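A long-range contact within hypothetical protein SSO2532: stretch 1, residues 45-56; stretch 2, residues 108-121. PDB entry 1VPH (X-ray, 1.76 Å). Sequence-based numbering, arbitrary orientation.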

# COMPACT_ATOMS: atom_id res chain seq x y z
N GLY C 45 16.36 17.18 7.51
CA GLY C 45 16.49 18.49 6.89
C GLY C 45 15.80 18.65 5.54
O GLY C 45 15.83 19.73 4.94
N ILE C 46 15.16 17.58 5.05
CA ILE C 46 14.47 17.61 3.76
C ILE C 46 13.14 18.34 4.02
O ILE C 46 12.49 18.08 5.04
CB ILE C 46 14.32 16.16 3.17
CG1 ILE C 46 15.69 15.60 2.78
CG2 ILE C 46 13.41 16.13 1.93
CD1 ILE C 46 15.73 14.16 2.43
N LYS C 47 12.76 19.25 3.13
CA LYS C 47 11.53 20.04 3.28
C LYS C 47 10.37 19.46 2.49
O LYS C 47 9.23 19.55 2.91
CB LYS C 47 11.76 21.50 2.90
CG LYS C 47 12.90 22.15 3.67
CD LYS C 47 12.74 22.13 5.19
CE LYS C 47 13.90 22.89 5.89
NZ LYS C 47 13.76 22.78 7.34
N ASN C 48 10.65 18.98 1.28
CA ASN C 48 9.60 18.56 0.36
C ASN C 48 10.00 17.26 -0.28
O ASN C 48 11.03 17.15 -0.91
CB ASN C 48 9.43 19.63 -0.70
CG ASN C 48 9.06 20.93 -0.11
OD1 ASN C 48 8.13 20.98 0.72
ND2 ASN C 48 9.82 22.00 -0.46
N GLY C 49 9.18 16.22 -0.07
CA GLY C 49 9.52 14.93 -0.58
C GLY C 49 8.55 13.89 -0.08
O GLY C 49 7.35 14.18 0.09
N ILE C 50 9.07 12.70 0.15
CA ILE C 50 8.28 11.60 0.64
C ILE C 50 8.97 10.94 1.82
O ILE C 50 10.19 11.06 2.00
CB ILE C 50 7.96 10.55 -0.45
CG1 ILE C 50 9.23 9.98 -1.07
CG2 ILE C 50 7.09 11.17 -1.56
CD1 ILE C 50 9.01 8.70 -1.83
N CYS C 51 8.17 10.27 2.64
CA CYS C 51 8.72 9.52 3.75
C CYS C 51 8.16 8.09 3.59
O CYS C 51 6.92 7.89 3.63
CB CYS C 51 8.32 10.13 5.06
SG CYS C 51 8.73 9.11 6.49
N LEU C 52 9.07 7.14 3.36
CA LEU C 52 8.81 5.73 3.32
C LEU C 52 9.08 5.11 4.69
O LEU C 52 10.16 5.24 5.24
CB LEU C 52 9.75 5.05 2.29
CG LEU C 52 9.69 3.53 2.15
CD1 LEU C 52 8.29 3.03 1.67
CD2 LEU C 52 10.77 2.95 1.22
N ILE C 53 8.08 4.41 5.23
CA ILE C 53 8.21 3.69 6.48
C ILE C 53 7.98 2.22 6.16
O ILE C 53 6.88 1.84 5.72
CB ILE C 53 7.11 4.15 7.47
CG1 ILE C 53 7.18 5.67 7.68
CG2 ILE C 53 7.23 3.40 8.79
CD1 ILE C 53 6.06 6.42 7.04
N PHE C 54 9.01 1.40 6.36
CA PHE C 54 9.12 0.05 5.76
C PHE C 54 9.65 -0.95 6.78
O PHE C 54 10.60 -0.65 7.50
CB PHE C 54 10.02 0.12 4.52
CG PHE C 54 10.31 -1.21 3.88
CD1 PHE C 54 9.49 -1.75 2.88
CD2 PHE C 54 11.42 -1.96 4.27
CE1 PHE C 54 9.78 -2.99 2.32
CE2 PHE C 54 11.69 -3.22 3.69
CZ PHE C 54 10.88 -3.70 2.71
N VAL C 55 9.00 -2.12 6.85
CA VAL C 55 9.53 -3.24 7.65
C VAL C 55 9.99 -4.34 6.73
O VAL C 55 9.29 -4.83 5.82
CB VAL C 55 8.55 -3.80 8.67
CG1 VAL C 55 8.15 -2.75 9.64
CG2 VAL C 55 7.34 -4.31 8.02
N ALA C 56 11.20 -4.78 6.98
CA ALA C 56 11.79 -5.89 6.24
C ALA C 56 11.46 -7.23 6.91
O ALA C 56 12.38 -7.99 7.29
CB ALA C 56 13.29 -5.73 6.17
N GLY C 108 0.50 -4.95 4.05
CA GLY C 108 1.66 -4.35 3.41
C GLY C 108 2.80 -4.04 4.40
O GLY C 108 2.57 -3.64 5.55
N ALA C 109 4.02 -4.13 3.90
CA ALA C 109 5.22 -3.82 4.68
C ALA C 109 5.52 -2.34 4.81
O ALA C 109 6.43 -1.97 5.59
CB ALA C 109 6.40 -4.43 4.00
N GLU C 110 4.84 -1.50 4.01
CA GLU C 110 5.22 -0.07 3.94
C GLU C 110 4.07 0.87 3.83
O GLU C 110 3.00 0.48 3.35
CB GLU C 110 6.17 0.21 2.79
CG GLU C 110 5.58 0.50 1.41
CD GLU C 110 5.30 -0.75 0.57
OE1 GLU C 110 5.88 -1.82 0.86
OE2 GLU C 110 4.51 -0.64 -0.42
N ARG C 111 4.30 2.10 4.29
CA ARG C 111 3.42 3.17 4.00
C ARG C 111 4.28 4.35 3.55
O ARG C 111 5.42 4.49 3.93
CB ARG C 111 2.57 3.51 5.21
CG ARG C 111 1.48 2.55 5.58
CD ARG C 111 0.44 2.37 4.47
NE ARG C 111 -0.62 1.49 4.94
CZ ARG C 111 -0.65 0.18 4.81
NH1 ARG C 111 0.32 -0.48 4.21
NH2 ARG C 111 -1.70 -0.50 5.29
N VAL C 112 3.72 5.16 2.69
CA VAL C 112 4.44 6.33 2.11
C VAL C 112 3.63 7.59 2.45
O VAL C 112 2.39 7.62 2.24
CB VAL C 112 4.63 6.22 0.63
CG1 VAL C 112 5.36 7.44 0.08
CG2 VAL C 112 5.37 4.94 0.31
N PHE C 113 4.29 8.56 3.06
CA PHE C 113 3.65 9.83 3.44
C PHE C 113 4.30 10.99 2.66
O PHE C 113 5.48 10.92 2.32
CB PHE C 113 3.80 10.12 4.94
CG PHE C 113 2.88 9.35 5.82
CD1 PHE C 113 3.07 8.01 6.02
CD2 PHE C 113 1.81 9.98 6.46
CE1 PHE C 113 2.22 7.29 6.81
CE2 PHE C 113 0.95 9.28 7.26
CZ PHE C 113 1.16 7.92 7.45
N PRO C 114 3.51 12.06 2.39
CA PRO C 114 4.15 13.24 1.86
C PRO C 114 4.91 13.95 2.98
O PRO C 114 4.55 13.83 4.14
CB PRO C 114 2.99 14.13 1.39
CG PRO C 114 1.77 13.30 1.48
CD PRO C 114 2.08 12.29 2.56
N VAL C 115 5.95 14.65 2.58
CA VAL C 115 6.70 15.56 3.43
C VAL C 115 6.64 16.91 2.74
O VAL C 115 6.98 17.03 1.58
CB VAL C 115 8.15 15.08 3.64
CG1 VAL C 115 8.99 16.16 4.40
CG2 VAL C 115 8.17 13.78 4.38
N ARG C 116 6.12 17.93 3.44
CA ARG C 116 5.77 19.19 2.80
C ARG C 116 6.08 20.34 3.72
O ARG C 116 5.82 20.28 4.93
CB ARG C 116 4.31 19.18 2.40
CG ARG C 116 3.94 20.34 1.45
CD ARG C 116 2.61 20.08 0.87
NE ARG C 116 2.16 21.07 -0.11
CZ ARG C 116 0.92 21.07 -0.62
NH1 ARG C 116 0.06 20.12 -0.27
NH2 ARG C 116 0.53 22.00 -1.49
N GLU C 117 6.71 21.36 3.13
CA GLU C 117 7.15 22.56 3.84
C GLU C 117 7.70 22.13 5.17
O GLU C 117 7.30 22.67 6.17
CB GLU C 117 6.05 23.64 3.98
CG GLU C 117 5.51 24.18 2.63
CD GLU C 117 6.44 23.95 1.44
OE1 GLU C 117 7.36 24.79 1.22
OE2 GLU C 117 6.25 22.94 0.72
N GLY C 118 8.53 21.08 5.15
CA GLY C 118 9.22 20.53 6.35
C GLY C 118 8.50 19.54 7.28
O GLY C 118 9.09 19.02 8.26
N LYS C 119 7.23 19.27 7.00
CA LYS C 119 6.42 18.49 7.94
C LYS C 119 5.95 17.18 7.29
O LYS C 119 5.68 17.15 6.14
CB LYS C 119 5.23 19.32 8.40
N LEU C 120 5.80 16.12 8.09
CA LEU C 120 5.08 14.95 7.64
C LEU C 120 3.65 15.43 7.41
O LEU C 120 3.08 16.10 8.27
CB LEU C 120 5.08 13.86 8.73
CG LEU C 120 4.96 12.37 8.51
CD1 LEU C 120 5.93 11.83 7.46
CD2 LEU C 120 5.12 11.63 9.90
N VAL C 121 3.10 15.13 6.24
CA VAL C 121 1.71 15.44 5.97
C VAL C 121 0.89 14.28 6.48
O VAL C 121 1.11 13.15 6.03
CB VAL C 121 1.47 15.66 4.46
CG1 VAL C 121 0.00 15.82 4.14
CG2 VAL C 121 2.27 16.92 4.00

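Antiparallel β-strands join distant parts of a chain through a simple alternation: pairs of residues bonded by two backbone hydrogen bonds take turns with pairs bonded by none. The contact between the strand that includes G49 to F54 and strand 110-116 of SSO2532 illustrates the rule. The strand directions differ by 146°, and three hydrogen-bonded pairs form the ladder. G49 N donates to V115 O and V115 N to G49 O, each at 2.9 Å; C51 N reaches F113 O and F113 N reaches C51 O, each at 2.8 Å; I53 N to R111 O and R111 N to I53 O are both 3.0 Å. V55 N adds a bond to A109 O (2.9 Å). The intervening pairs, I50 with P114, L52 with V112 and F54 with E110, lie closer, at 4.3-4.6 Å between CA atoms. Proline, which has no amide hydrogen to donate, thus occupies a position where none is required of it toward the partner strand.

Beyond the ladder, a type I' turn from R116 to K119 brings G118 N within 2.8 Å of K47 O, its hydrogen-bond acceptor. The side chain of N48 starts away from the other stretch, yet its OD1 returns to accept a hydrogen bond from E117 N (2.8 Å), so a side chain extends the backbone pattern.

Alternation also sorts the side chains. C51, I53, F113 and V115 share one face of the sheet: C51 CB packs 3.7 Å from V115 CG2 and 3.8 Å from L120 CD1, while I53 CD1 approaches F113 CD1 at 3.5 Å. On the other face, L52 CD1 meets V112 CG2 at 3.7 Å, and the edge of the F54 ring receives E110, with F54 CD1 3.9 Å from E110 CB. These largely apolar contacts reinforce the hydrogen-bonded framework by burying hydrocarbon surface.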